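ABC transporter substrate-binding protein (Rhizobium radiobacter, PDB 6TFX) binds the mannityl-opine mannopinic acid as a periplasmic solute-binding protein and probably hands it to an ABC transporter for import. Local coordinates at residues A[65-73]-A[120-131]; A[35-43]-A[52-60]. All coordinates share one frame; numbering follows the deposited sequence.

Contact 1. Residues A[65-73]-A[120-131]; sequences DQLVWTFKL and DAKTVRITLTRR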
ATOM      1  N   ASP A  65      10.691  -3.677  30.457  1.00 18.46           N
ATOM      2  CA  ASP A  65      10.180  -2.392  29.987  1.00 17.75           C
ATOM      3  C   ASP A  65       9.860  -2.373  28.505  1.00 19.11           C
ATOM      4  O   ASP A  65       9.380  -1.354  28.006  1.00 17.87           O
ATOM      5  CB  ASP A  65      11.083  -1.207  30.377  1.00 20.43           C
ATOM      6  CG  ASP A  65      12.509  -1.239  29.867  1.00 31.80           C
ATOM      7  OD1 ASP A  65      12.756  -1.890  28.832  1.00 31.07           O
ATOM      8  OD2 ASP A  65      13.388  -0.608  30.510  1.00 35.29           O
ATOM      9  N   GLN A  66      10.101  -3.498  27.792  1.00 15.62           N
ATOM     10  CA  GLN A  66       9.804  -3.624  26.358  1.00 15.16           C
ATOM     11  C   GLN A  66      10.547  -2.603  25.506  1.00 18.75           C
ATOM     12  O   GLN A  66      10.075  -2.199  24.429  1.00 17.62           O
ATOM     13  CB  GLN A  66       8.283  -3.619  26.060  1.00 16.76           C
ATOM     14  CG  GLN A  66       7.573  -4.780  26.744  1.00 21.17           C
ATOM     15  CD  GLN A  66       6.102  -4.649  26.476  1.00 39.91           C
ATOM     16  OE1 GLN A  66       5.402  -3.826  27.079  1.00 35.40           O
ATOM     17  NE2 GLN A  66       5.611  -5.431  25.542  1.00 27.18           N
ATOM     18  N   LEU A  67      11.733  -2.217  25.963  1.00 17.00           N
ATOM     19  CA  LEU A  67      12.584  -1.327  25.167  1.00 16.67           C
ATOM     20  C   LEU A  67      13.690  -2.118  24.467  1.00 19.32           C
ATOM     21  O   LEU A  67      14.316  -1.589  23.544  1.00 18.86           O
ATOM     22  CB  LEU A  67      13.240  -0.236  26.026  1.00 17.89           C
ATOM     23  CG  LEU A  67      12.292   0.749  26.733  1.00 22.97           C
ATOM     24  CD1 LEU A  67      13.083   1.771  27.542  1.00 23.58           C
ATOM     25  CD2 LEU A  67      11.413   1.463  25.757  1.00 23.42           C
ATOM     26  N   VAL A  68      13.972  -3.342  24.931  1.00 17.07           N
ATOM     27  CA  VAL A  68      15.040  -4.140  24.323  1.00 17.69           C
ATOM     28  C   VAL A  68      14.444  -5.467  23.906  1.00 21.58           C
ATOM     29  O   VAL A  68      13.925  -6.206  24.749  1.00 20.20           O
ATOM     30  CB  VAL A  68      16.249  -4.314  25.281  1.00 21.47           C
ATOM     31  CG1 VAL A  68      17.349  -5.152  24.614  1.00 22.38           C
ATOM     32  CG2 VAL A  68      16.797  -2.963  25.728  1.00 21.13           C
ATOM     33  N   TRP A  69      14.496  -5.743  22.604  1.00 18.61           N
ATOM     34  CA  TRP A  69      13.953  -6.960  22.002  1.00 19.35           C
ATOM     35  C   TRP A  69      15.078  -7.801  21.434  1.00 22.68           C
ATOM     36  O   TRP A  69      15.927  -7.283  20.700  1.00 21.55           O
ATOM     37  CB  TRP A  69      12.978  -6.586  20.895  1.00 17.66           C
ATOM     38  CG  TRP A  69      11.737  -5.925  21.419  1.00 19.23           C
ATOM     39  CD1 TRP A  69      11.627  -4.659  21.925  1.00 22.02           C
ATOM     40  CD2 TRP A  69      10.422  -6.487  21.456  1.00 19.92           C
ATOM     41  NE1 TRP A  69      10.328  -4.406  22.297  1.00 21.38           N
ATOM     42  CE2 TRP A  69       9.561  -5.502  21.999  1.00 22.82           C
ATOM     43  CE3 TRP A  69       9.874  -7.716  21.028  1.00 22.16           C
ATOM     44  CZ2 TRP A  69       8.187  -5.714  22.152  1.00 23.34           C
ATOM     45  CZ3 TRP A  69       8.505  -7.929  21.190  1.00 24.92           C
ATOM     46  CH2 TRP A  69       7.679  -6.936  21.741  1.00 25.63           C
ATOM     47  N   THR A  70      15.063  -9.100  21.745  1.00 18.84           N
ATOM     48  CA  THR A  70      16.111 -10.005  21.261  1.00 19.29           C
ATOM     49  C   THR A  70      15.466 -11.058  20.374  1.00 22.23           C
ATOM     50  O   THR A  70      14.552 -11.751  20.820  1.00 20.64           O
ATOM     51  CB  THR A  70      16.879 -10.625  22.438  1.00 25.26           C
ATOM     52  OG1 THR A  70      17.387  -9.560  23.259  1.00 22.51           O
ATOM     53  CG2 THR A  70      18.041 -11.504  21.970  1.00 27.58           C
ATOM     54  N   PHE A  71      15.924 -11.131  19.118  1.00 17.80           N
ATOM     55  CA  PHE A  71      15.420 -12.080  18.127  1.00 17.56           C
ATOM     56  C   PHE A  71      16.435 -13.169  17.856  1.00 21.79           C
ATOM     57  O   PHE A  71      17.591 -12.863  17.565  1.00 21.31           O
ATOM     58  CB  PHE A  71      15.084 -11.369  16.800  1.00 17.77           C
ATOM     59  CG  PHE A  71      13.875 -10.471  16.911  1.00 17.07           C
ATOM     60  CD1 PHE A  71      13.982  -9.193  17.456  1.00 19.64           C
ATOM     61  CD2 PHE A  71      12.618 -10.915  16.507  1.00 18.11           C
ATOM     62  CE1 PHE A  71      12.850  -8.395  17.632  1.00 20.31           C
ATOM     63  CE2 PHE A  71      11.492 -10.100  16.650  1.00 21.90           C
ATOM     64  CZ  PHE A  71      11.611  -8.855  17.229  1.00 20.01           C
ATOM     65  N   LYS A  72      16.000 -14.432  17.954  1.00 19.41           N
ATOM     66  CA  LYS A  72      16.869 -15.574  17.688  1.00 19.73           C
ATOM     67  C   LYS A  72      16.563 -16.045  16.281  1.00 22.13           C
ATOM     68  O   LYS A  72      15.423 -16.400  15.972  1.00 21.37           O
ATOM     69  CB  LYS A  72      16.675 -16.696  18.726  1.00 22.71           C
ATOM     70  CG  LYS A  72      17.201 -16.326  20.119  1.00 33.72           C
ATOM     71  CD  LYS A  72      18.726 -16.400  20.207  1.00 47.27           C
ATOM     72  CE  LYS A  72      19.266 -15.931  21.537  1.00 58.10           C
ATOM     73  NZ  LYS A  72      20.750 -16.025  21.577  1.00 63.27           N
ATOM     74  N   LEU A  73      17.562 -15.990  15.417  1.00 18.52           N
ATOM     75  CA  LEU A  73      17.352 -16.339  14.023  1.00 18.81           C
ATOM     76  C   LEU A  73      17.399 -17.814  13.791  1.00 23.68           C
ATOM     77  O   LEU A  73      18.153 -18.542  14.444  1.00 23.22           O
ATOM     78  CB  LEU A  73      18.380 -15.656  13.096  1.00 18.91           C
ATOM     79  CG  LEU A  73      18.545 -14.138  13.257  1.00 22.57           C
ATOM     80  CD1 LEU A  73      19.401 -13.597  12.154  1.00 22.74           C
ATOM     81  CD2 LEU A  73      17.200 -13.427  13.264  1.00 22.31           C
ATOM     82  N   ASP A 120      25.441 -12.008  18.027  1.00 24.78           N
ATOM     83  CA  ASP A 120      26.200 -13.088  17.396  1.00 25.25           C
ATOM     84  C   ASP A 120      25.564 -13.331  16.040  1.00 26.90           C
ATOM     85  O   ASP A 120      24.597 -12.628  15.717  1.00 25.71           O
ATOM     86  CB  ASP A 120      26.295 -14.348  18.286  1.00 27.98           C
ATOM     87  CG  ASP A 120      24.973 -14.959  18.676  1.00 35.65           C
ATOM     88  OD1 ASP A 120      24.076 -15.036  17.805  1.00 30.72           O
ATOM     89  OD2 ASP A 120      24.843 -15.397  19.851  1.00 43.23           O
ATOM     90  N   ALA A 121      26.066 -14.301  15.242  1.00 24.47           N
ATOM     91  CA  ALA A 121      25.547 -14.546  13.881  1.00 23.34           C
ATOM     92  C   ALA A 121      24.057 -14.888  13.807  1.00 25.63           C
ATOM     93  O   ALA A 121      23.442 -14.687  12.748  1.00 24.49           O
ATOM     94  CB  ALA A 121      26.367 -15.622  13.183  1.00 24.58           C
ATOM     95  N   LYS A 122      23.471 -15.390  14.918  1.00 21.87           N
ATOM     96  CA  LYS A 122      22.056 -15.774  14.933  1.00 21.05           C
ATOM     97  C   LYS A 122      21.218 -15.024  15.986  1.00 23.05           C
ATOM     98  O   LYS A 122      20.165 -15.512  16.378  1.00 23.64           O
ATOM     99  CB  LYS A 122      21.907 -17.311  15.085  1.00 25.32           C
ATOM    100  CG  LYS A 122      22.464 -17.879  16.407  1.00 43.28           C
ATOM    101  CD  LYS A 122      22.317 -19.400  16.504  1.00 55.32           C
ATOM    102  CE  LYS A 122      23.126 -19.985  17.639  1.00 65.47           C
ATOM    103  NZ  LYS A 122      22.263 -20.489  18.740  1.00 76.22           N
ATOM    104  N   THR A 123      21.702 -13.882  16.482  1.00 18.58           N
ATOM    105  CA  THR A 123      20.982 -13.143  17.514  1.00 18.30           C
ATOM    106  C   THR A 123      21.031 -11.654  17.190  1.00 20.81           C
ATOM    107  O   THR A 123      22.121 -11.100  17.040  1.00 19.49           O
ATOM    108  CB  THR A 123      21.595 -13.428  18.905  1.00 26.56           C
ATOM    109  OG1 THR A 123      21.612 -14.843  19.118  1.00 26.01           O
ATOM    110  CG2 THR A 123      20.832 -12.750  20.036  1.00 23.67           C
ATOM    111  N   VAL A 124      19.840 -11.018  17.108  1.00 17.79           N
ATOM    112  CA  VAL A 124      19.695  -9.591  16.809  1.00 17.94           C
ATOM    113  C   VAL A 124      19.056  -8.919  18.023  1.00 21.15           C
ATOM    114  O   VAL A 124      18.024  -9.389  18.509  1.00 19.85           O
ATOM    115  CB  VAL A 124      18.786  -9.392  15.558  1.00 20.73           C
ATOM    116  CG1 VAL A 124      18.529  -7.903  15.303  1.00 21.45           C
ATOM    117  CG2 VAL A 124      19.408 -10.044  14.323  1.00 20.13           C
ATOM    118  N   ARG A 125      19.636  -7.802  18.471  1.00 16.85           N
ATOM    119  CA  ARG A 125      19.079  -7.040  19.574  1.00 16.26           C
ATOM    120  C   ARG A 125      18.603  -5.706  19.001  1.00 19.86           C
ATOM    121  O   ARG A 125      19.387  -4.987  18.394  1.00 18.84           O
ATOM    122  CB  ARG A 125      20.133  -6.787  20.654  1.00 19.14           C
ATOM    123  CG  ARG A 125      19.621  -5.974  21.858  1.00 21.93           C
ATOM    124  CD  ARG A 125      20.755  -5.614  22.823  1.00 24.38           C
ATOM    125  NE  ARG A 125      21.380  -6.805  23.386  1.00 27.38           N
ATOM    126  CZ  ARG A 125      22.619  -6.849  23.866  1.00 47.77           C
ATOM    127  NH1 ARG A 125      23.384  -5.761  23.853  1.00 35.99           N
ATOM    128  NH2 ARG A 125      23.107  -7.982  24.357  1.00 36.49           N
ATOM    129  N   ILE A 126      17.321  -5.388  19.205  1.00 15.92           N
ATOM    130  CA  ILE A 126      16.749  -4.112  18.753  1.00 15.13           C
ATOM    131  C   ILE A 126      16.418  -3.314  20.019  1.00 17.89           C
ATOM    132  O   ILE A 126      15.683  -3.797  20.877  1.00 16.81           O
ATOM    133  CB  ILE A 126      15.474  -4.331  17.898  1.00 18.85           C
ATOM    134  CG1 ILE A 126      15.827  -5.155  16.628  1.00 19.79           C
ATOM    135  CG2 ILE A 126      14.813  -2.988  17.543  1.00 17.94           C
ATOM    136  CD1 ILE A 126      14.648  -5.594  15.809  1.00 20.56           C
ATOM    137  N   THR A 127      16.978  -2.110  20.131  1.00 15.54           N
ATOM    138  CA  THR A 127      16.728  -1.246  21.283  1.00 15.36           C
ATOM    139  C   THR A 127      15.881  -0.088  20.760  1.00 19.16           C
ATOM    140  O   THR A 127      16.184   0.491  19.705  1.00 16.98           O
ATOM    141  CB  THR A 127      18.066  -0.725  21.852  1.00 20.68           C
ATOM    142  OG1 THR A 127      18.861  -1.845  22.258  1.00 20.17           O
ATOM    143  CG2 THR A 127      17.869   0.225  23.059  1.00 20.86           C
ATOM    144  N   LEU A 128      14.834   0.254  21.527  1.00 17.18           N
ATOM    145  CA  LEU A 128      13.885   1.309  21.183  1.00 16.17           C
ATOM    146  C   LEU A 128      14.099   2.528  22.055  1.00 18.06           C
ATOM    147  O   LEU A 128      14.533   2.396  23.204  1.00 18.47           O
ATOM    148  CB  LEU A 128      12.435   0.799  21.397  1.00 16.37           C
ATOM    149  CG  LEU A 128      12.096  -0.532  20.699  1.00 19.74           C
ATOM    150  CD1 LEU A 128      10.659  -0.977  21.038  1.00 19.54           C
ATOM    151  CD2 LEU A 128      12.280  -0.430  19.205  1.00 20.43           C
ATOM    152  N   THR A 129      13.708   3.700  21.528  1.00 15.24           N
ATOM    153  CA  THR A 129      13.782   4.954  22.299  1.00 17.59           C
ATOM    154  C   THR A 129      12.577   5.050  23.258  1.00 23.19           C
ATOM    155  O   THR A 129      12.590   5.873  24.167  1.00 22.80           O
ATOM    156  CB  THR A 129      13.806   6.173  21.359  1.00 22.38           C
ATOM    157  OG1 THR A 129      12.543   6.292  20.699  1.00 22.45           O
ATOM    158  CG2 THR A 129      14.923   6.112  20.342  1.00 23.61           C
ATOM    159  N   ARG A 130      11.520   4.257  23.006  1.00 19.81           N
ATOM    160  CA  ARG A 130      10.300   4.228  23.826  1.00 19.55           C
ATOM    161  C   ARG A 130       9.511   2.989  23.424  1.00 21.36           C
ATOM    162  O   ARG A 130       9.826   2.382  22.411  1.00 18.88           O
ATOM    163  CB  ARG A 130       9.444   5.487  23.596  1.00 20.31           C
ATOM    164  CG  ARG A 130       9.052   5.624  22.147  1.00 25.86           C
ATOM    165  CD  ARG A 130       7.858   6.495  21.950  1.00 29.67           C
ATOM    166  NE  ARG A 130       7.606   6.704  20.520  1.00 28.08           N
ATOM    167  CZ  ARG A 130       6.792   5.961  19.773  1.00 38.54           C
ATOM    168  NH1 ARG A 130       6.166   4.916  20.297  1.00 26.66           N
ATOM    169  NH2 ARG A 130       6.611   6.251  18.491  1.00 32.00           N
ATOM    170  N   ARG A 131       8.486   2.613  24.200  1.00 19.15           N
ATOM    171  CA  ARG A 131       7.709   1.438  23.797  1.00 18.80           C
ATOM    172  C   ARG A 131       7.006   1.665  22.468  1.00 21.14           C
ATOM    173  O   ARG A 131       6.518   2.775  22.190  1.00 19.41           O
ATOM    174  CB  ARG A 131       6.715   1.047  24.888  1.00 17.49           C
ATOM    175  CG  ARG A 131       7.421   0.313  26.015  1.00 17.44           C
ATOM    176  CD  ARG A 131       6.512  -0.015  27.194  1.00 19.59           C
ATOM    177  NE  ARG A 131       6.230   1.162  28.025  1.00 21.54           N
ATOM    178  CZ  ARG A 131       7.074   1.676  28.914  1.00 27.90           C
ATOM    179  NH1 ARG A 131       8.274   1.119  29.111  1.00 20.93           N
ATOM    180  NH2 ARG A 131       6.734   2.755  29.611  1.00 21.95           N
TER
HETATM  181  O   HOH W   1      20.028  -9.204  23.629  1.00 36.67           O
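Leu67 reaches Arg130 and Arg131 with one methyl, its CD2 lying 3.4 Å from the carbonyl carbon of Arg130, at the end of the strand pair where 65-73 begins; Leu67 O takes Leu128 N. With CG beside the backbone N (chi1 -62°), Leu67 leans its branch across the chain leaving strand 123-128. Arg131 folds back: its NH1 donates to Asp65 O at 2.9 Å, in the guanidinium and carbonyl planes and on a lone pair of the oxygen. Its CD passes 4.0 Å from Gln66 OE1, with the amide and guanidinium planes 13° apart. The Asp65 carboxylate faces its own chain, OD1 taking Leu67 N in an Asx turn.

From here strands 68-73 and 123-128 run antiparallel (161°) as the two central strands of a four-stranded sheet, between strands 57-62 and 113-118. Trp69 and Phe71 form hydrogen-bonded pairs with Ile126 and Val124, two nearly straight backbone bonds each. Their side chains share the face turned to helix 88-98, where both Leu73 methyls, CD1 and CD2, lie 4.2 Å from Val124 CG2; Leu73 N donates to Lys122 O from above the carbonyl plane. On the other face one water joins Thr70 OG1 to Arg125 NE, and Lys72, bent at chi2, runs alongside Thr123 to place NZ 2.9 Å from Thr123 OG1, which in turn donates to Asp120 OD1.

Contact 2. Residues A[35-43]-A[52-60]; sequences IYGALVRFA and IEADLAESW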
ATOM      1  N   ILE A  35       9.301 -12.616  -3.185  1.00 13.84           N
ATOM      2  CA  ILE A  35      10.764 -12.756  -3.196  1.00 15.01           C
ATOM      3  C   ILE A  35      11.394 -12.729  -1.834  1.00 18.79           C
ATOM      4  O   ILE A  35      12.423 -13.380  -1.640  1.00 17.67           O
ATOM      5  CB  ILE A  35      11.361 -11.604  -4.074  1.00 18.36           C
ATOM      6  CG1 ILE A  35      10.800 -11.644  -5.522  1.00 19.14           C
ATOM      7  CG2 ILE A  35      12.913 -11.566  -4.063  1.00 20.12           C
ATOM      8  CD1 ILE A  35      10.932 -10.259  -6.271  1.00 20.47           C
ATOM      9  N   TYR A  36      10.872 -11.858  -0.931  1.00 16.08           N
ATOM     10  CA  TYR A  36      11.503 -11.641   0.357  1.00 15.79           C
ATOM     11  C   TYR A  36      10.683 -12.156   1.530  1.00 18.88           C
ATOM     12  O   TYR A  36       9.456 -12.374   1.427  1.00 17.58           O
ATOM     13  CB  TYR A  36      11.656 -10.137   0.570  1.00 16.40           C
ATOM     14  CG  TYR A  36      12.516  -9.441  -0.452  1.00 15.71           C
ATOM     15  CD1 TYR A  36      13.897  -9.382  -0.301  1.00 17.69           C
ATOM     16  CD2 TYR A  36      11.949  -8.804  -1.555  1.00 17.06           C
ATOM     17  CE1 TYR A  36      14.699  -8.727  -1.233  1.00 15.05           C
ATOM     18  CE2 TYR A  36      12.741  -8.146  -2.495  1.00 18.18           C
ATOM     19  CZ  TYR A  36      14.116  -8.087  -2.314  1.00 18.40           C
ATOM     20  OH  TYR A  36      14.901  -7.388  -3.200  1.00 18.98           O
ATOM     21  N   GLY A  37      11.370 -12.230   2.661  1.00 16.66           N
ATOM     22  CA  GLY A  37      10.784 -12.507   3.971  1.00 16.01           C
ATOM     23  C   GLY A  37      11.275 -11.479   4.980  1.00 18.75           C
ATOM     24  O   GLY A  37      12.011 -10.543   4.625  1.00 18.63           O
ATOM     25  N   ALA A  38      10.905 -11.653   6.247  1.00 15.91           N
ATOM     26  CA  ALA A  38      11.294 -10.701   7.278  1.00 17.07           C
ATOM     27  C   ALA A  38      11.600 -11.460   8.583  1.00 17.95           C
ATOM     28  O   ALA A  38      11.572 -12.700   8.600  1.00 16.52           O
ATOM     29  CB  ALA A  38      10.160  -9.699   7.475  1.00 18.46           C
ATOM     30  N   LEU A  39      11.864 -10.733   9.684  1.00 14.97           N
ATOM     31  CA  LEU A  39      12.057 -11.414  10.977  1.00 14.26           C
ATOM     32  C   LEU A  39      10.782 -12.189  11.356  1.00 17.22           C
ATOM     33  O   LEU A  39      10.851 -13.328  11.818  1.00 18.30           O
ATOM     34  CB  LEU A  39      12.354 -10.388  12.060  1.00 14.78           C
ATOM     35  CG  LEU A  39      13.796  -9.839  12.056  1.00 16.42           C
ATOM     36  CD1 LEU A  39      13.915  -8.617  12.973  1.00 16.23           C
ATOM     37  CD2 LEU A  39      14.795 -10.915  12.486  1.00 17.09           C
ATOM     38  N   VAL A  40       9.621 -11.557  11.150  1.00 14.34           N
ATOM     39  CA  VAL A  40       8.301 -12.158  11.465  1.00 14.25           C
ATOM     40  C   VAL A  40       7.392 -11.929  10.267  1.00 17.28           C
ATOM     41  O   VAL A  40       7.743 -11.163   9.370  1.00 18.00           O
ATOM     42  CB  VAL A  40       7.708 -11.569  12.781  1.00 17.68           C
ATOM     43  CG1 VAL A  40       8.613 -11.865  13.972  1.00 17.63           C
ATOM     44  CG2 VAL A  40       7.486 -10.051  12.674  1.00 16.95           C
ATOM     45  N   ARG A  41       6.198 -12.552  10.247  1.00 14.64           N
ATOM     46  CA  ARG A  41       5.378 -12.293   9.082  1.00 15.00           C
ATOM     47  C   ARG A  41       3.931 -12.337   9.455  1.00 17.59           C
ATOM     48  O   ARG A  41       3.571 -12.978  10.434  1.00 16.35           O
ATOM     49  CB  ARG A  41       5.639 -13.371   8.007  1.00 15.27           C
ATOM     50  CG  ARG A  41       5.179 -14.791   8.433  1.00 15.47           C
ATOM     51  CD  ARG A  41       5.191 -15.688   7.220  1.00 19.90           C
ATOM     52  NE  ARG A  41       4.719 -17.039   7.501  1.00 20.05           N
ATOM     53  CZ  ARG A  41       4.642 -17.979   6.570  1.00 27.30           C
ATOM     54  NH1 ARG A  41       4.982 -17.705   5.310  1.00 20.94           N
ATOM     55  NH2 ARG A  41       4.221 -19.200   6.885  1.00 24.14           N
ATOM     56  N   PHE A  42       3.099 -11.715   8.645  1.00 15.89           N
ATOM     57  CA  PHE A  42       1.658 -11.877   8.778  1.00 14.57           C
ATOM     58  C   PHE A  42       1.388 -13.356   8.400  1.00 16.84           C
ATOM     59  O   PHE A  42       2.097 -13.926   7.561  1.00 18.22           O
ATOM     60  CB  PHE A  42       0.962 -11.019   7.719  1.00 16.32           C
ATOM     61  CG  PHE A  42       0.926  -9.575   8.141  1.00 17.20           C
ATOM     62  CD1 PHE A  42       2.013  -8.736   7.902  1.00 19.88           C
ATOM     63  CD2 PHE A  42      -0.214  -9.036   8.708  1.00 19.35           C
ATOM     64  CE1 PHE A  42       1.983  -7.394   8.317  1.00 20.11           C
ATOM     65  CE2 PHE A  42      -0.251  -7.693   9.109  1.00 20.65           C
ATOM     66  CZ  PHE A  42       0.858  -6.895   8.938  1.00 17.30           C
ATOM     67  N   ALA A  43       0.361 -13.978   8.993  1.00 15.17           N
ATOM     68  CA  ALA A  43       0.028 -15.333   8.576  1.00 16.83           C
ATOM     69  C   ALA A  43      -0.396 -15.263   7.115  1.00 18.14           C
ATOM     70  O   ALA A  43      -1.146 -14.347   6.740  1.00 17.53           O
ATOM     71  CB  ALA A  43      -1.151 -15.849   9.397  1.00 17.92           C
ATOM     72  N   ILE A  52       0.499 -12.153  13.297  1.00 14.30           N
ATOM     73  CA  ILE A  52       1.950 -12.199  13.097  1.00 14.78           C
ATOM     74  C   ILE A  52       2.573 -13.396  13.789  1.00 18.72           C
ATOM     75  O   ILE A  52       2.225 -13.736  14.931  1.00 18.91           O
ATOM     76  CB  ILE A  52       2.603 -10.847  13.439  1.00 17.66           C
ATOM     77  CG1 ILE A  52       2.243  -9.842  12.312  1.00 18.10           C
ATOM     78  CG2 ILE A  52       4.124 -10.979  13.551  1.00 18.56           C
ATOM     79  CD1 ILE A  52       2.495  -8.379  12.610  1.00 22.44           C
ATOM     80  N   GLU A  53       3.453 -14.086  13.033  1.00 17.31           N
ATOM     81  CA  GLU A  53       4.094 -15.332  13.461  1.00 16.55           C
ATOM     82  C   GLU A  53       5.583 -15.337  13.056  1.00 19.13           C
ATOM     83  O   GLU A  53       6.017 -14.491  12.275  1.00 17.88           O
ATOM     84  CB  GLU A  53       3.373 -16.537  12.819  1.00 18.04           C
ATOM     85  CG  GLU A  53       3.254 -16.474  11.301  1.00 22.59           C
ATOM     86  CD  GLU A  53       2.579 -17.643  10.598  1.00 29.57           C
ATOM     87  OE1 GLU A  53       1.459 -18.044  10.998  1.00 26.28           O
ATOM     88  OE2 GLU A  53       3.170 -18.148   9.617  1.00 28.44           O
ATOM     89  N   ALA A  54       6.342 -16.331  13.531  1.00 18.45           N
ATOM     90  CA  ALA A  54       7.775 -16.431  13.202  1.00 19.55           C
ATOM     91  C   ALA A  54       8.043 -16.533  11.674  1.00 21.71           C
ATOM     92  O   ALA A  54       7.284 -17.183  10.946  1.00 20.60           O
ATOM     93  CB  ALA A  54       8.363 -17.656  13.878  1.00 21.44           C
ATOM     94  N   ASP A  55       9.160 -15.946  11.206  1.00 18.19           N
ATOM     95  CA  ASP A  55       9.592 -16.065   9.790  1.00 16.67           C
ATOM     96  C   ASP A  55      11.111 -16.347   9.892  1.00 20.46           C
ATOM     97  O   ASP A  55      11.478 -17.429  10.358  1.00 20.63           O
ATOM     98  CB  ASP A  55       9.270 -14.802   8.961  1.00 17.88           C
ATOM     99  CG  ASP A  55       9.227 -14.996   7.442  1.00 23.47           C
ATOM    100  OD1 ASP A  55       9.164 -16.167   6.990  1.00 25.46           O
ATOM    101  OD2 ASP A  55       9.245 -13.965   6.697  1.00 21.96           O
ATOM    102  N   LEU A  56      11.990 -15.360   9.605  1.00 17.05           N
ATOM    103  CA  LEU A  56      13.439 -15.600   9.783  1.00 16.84           C
ATOM    104  C   LEU A  56      13.769 -15.836  11.267  1.00 20.19           C
ATOM    105  O   LEU A  56      14.634 -16.663  11.584  1.00 20.86           O
ATOM    106  CB  LEU A  56      14.233 -14.410   9.252  1.00 16.68           C
ATOM    107  CG  LEU A  56      15.723 -14.385   9.573  1.00 21.69           C
ATOM    108  CD1 LEU A  56      16.489 -15.565   8.892  1.00 20.65           C
ATOM    109  CD2 LEU A  56      16.304 -13.065   9.132  1.00 18.89           C
ATOM    110  N   ALA A  57      13.101 -15.079  12.175  1.00 18.16           N
ATOM    111  CA  ALA A  57      13.295 -15.264  13.626  1.00 18.93           C
ATOM    112  C   ALA A  57      12.498 -16.481  14.080  1.00 24.18           C
ATOM    113  O   ALA A  57      11.294 -16.533  13.840  1.00 25.21           O
ATOM    114  CB  ALA A  57      12.814 -14.047  14.393  1.00 19.16           C
ATOM    115  N   GLU A  58      13.142 -17.440  14.746  1.00 21.01           N
ATOM    116  CA  GLU A  58      12.384 -18.598  15.236  1.00 22.65           C
ATOM    117  C   GLU A  58      11.707 -18.262  16.584  1.00 25.45           C
ATOM    118  O   GLU A  58      10.697 -18.869  16.934  1.00 25.37           O
ATOM    119  CB  GLU A  58      13.268 -19.851  15.348  1.00 25.33           C
ATOM    120  CG  GLU A  58      14.481 -19.685  16.245  1.00 33.84           C
ATOM    121  CD  GLU A  58      15.391 -20.897  16.325  1.00 58.24           C
ATOM    122  OE1 GLU A  58      15.143 -21.886  15.598  1.00 47.64           O
ATOM    123  OE2 GLU A  58      16.363 -20.851  17.114  1.00 55.74           O
ATOM    124  N   SER A  59      12.281 -17.297  17.338  1.00 20.75           N
ATOM    125  CA  SER A  59      11.739 -16.884  18.636  1.00 20.94           C
ATOM    126  C   SER A  59      12.242 -15.491  18.973  1.00 23.30           C
ATOM    127  O   SER A  59      13.195 -15.001  18.363  1.00 21.76           O
ATOM    128  CB  SER A  59      12.158 -17.864  19.738  1.00 25.09           C
ATOM    129  OG  SER A  59      13.553 -17.821  19.976  1.00 26.65           O
ATOM    130  N   TRP A  60      11.591 -14.846  19.936  1.00 19.20           N
ATOM    131  CA  TRP A  60      12.012 -13.528  20.369  1.00 19.72           C
ATOM    132  C   TRP A  60      11.501 -13.279  21.749  1.00 24.32           C
ATOM    133  O   TRP A  60      10.564 -13.954  22.193  1.00 23.39           O
ATOM    134  CB  TRP A  60      11.554 -12.427  19.416  1.00 19.25           C
ATOM    135  CG  TRP A  60      10.076 -12.365  19.199  1.00 21.20           C
ATOM    136  CD1 TRP A  60       9.171 -11.597  19.876  1.00 24.40           C
ATOM    137  CD2 TRP A  60       9.335 -13.081  18.202  1.00 21.16           C
ATOM    138  NE1 TRP A  60       7.903 -11.824  19.390  1.00 23.77           N
ATOM    139  CE2 TRP A  60       7.978 -12.726  18.353  1.00 24.58           C
ATOM    140  CE3 TRP A  60       9.695 -13.976  17.179  1.00 22.86           C
ATOM    141  CZ2 TRP A  60       6.969 -13.275  17.552  1.00 23.82           C
ATOM    142  CZ3 TRP A  60       8.700 -14.515  16.384  1.00 24.63           C
ATOM    143  CH2 TRP A  60       7.355 -14.159  16.569  1.00 24.87           C
TER
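Val40 puts its two methyls to different uses: CG1 sits over one face of the Trp60 ring, 3.8 Å from the centroid of the six-membered ring and 22° off its normal, a CH-pi contact, while CG2 meets Ile52 CG2 at 3.6 Å. Ile52 extends the patch by laying CD1 over a face of the Phe42 ring, near its rim. Leu39 packs CD2 against Ala57 CB.

Beyond this apolar centre, Leu39 O is gripped by two amides, Ala57 N at 2.9 Å on a lone pair and Asp55 N from a tilted direction. Buried Asp55, with CG swung opposite its backbone N (chi1 -160°), receives Ala38 N on OD2 at an N-H...O angle of 172°; its OD1 forms a salt bridge with Arg191.

At the partly exposed edge the extended Arg41 chain brings NE to Glu53 OE2 (2.8 Å), meeting the carboxylate on its anti side, and NH2 adds a weaker bond to the same oxygen. Because NE and NH2 share OE2, one carboxylate oxygen carries the salt bridge; OE1 lies against Ala43 CB. Beneath it, Arg41 and Glu53 exchange two backbone hydrogen bonds, the hydrogen-bonded pair of a short antiparallel beta hairpin formed by strands 40-41 and 53-54.

Overall arrangement
The two contacts follow one another along the chain and meet at strand 57-62, whose first residues close contact 2 and which borders strand 68-73 of contact 1. Their centres are 15 Å apart. The junction is a classic beta bulge: Glu58 and Ser59 both face Lys72, with Lys72 O 2.8 Å from Glu58 N and Lys72 N 2.9 Å from Ser59 O. Next to it Trp60 packs on Phe71, joining the apolar sides of both contacts. Both lie on the same side of the chain's centre, about 27 Å from it for contact 1 and 19 Å for contact 2. Neither lines the opine pocket; the Phe42 side chain is about 13 Å from the bound ligand.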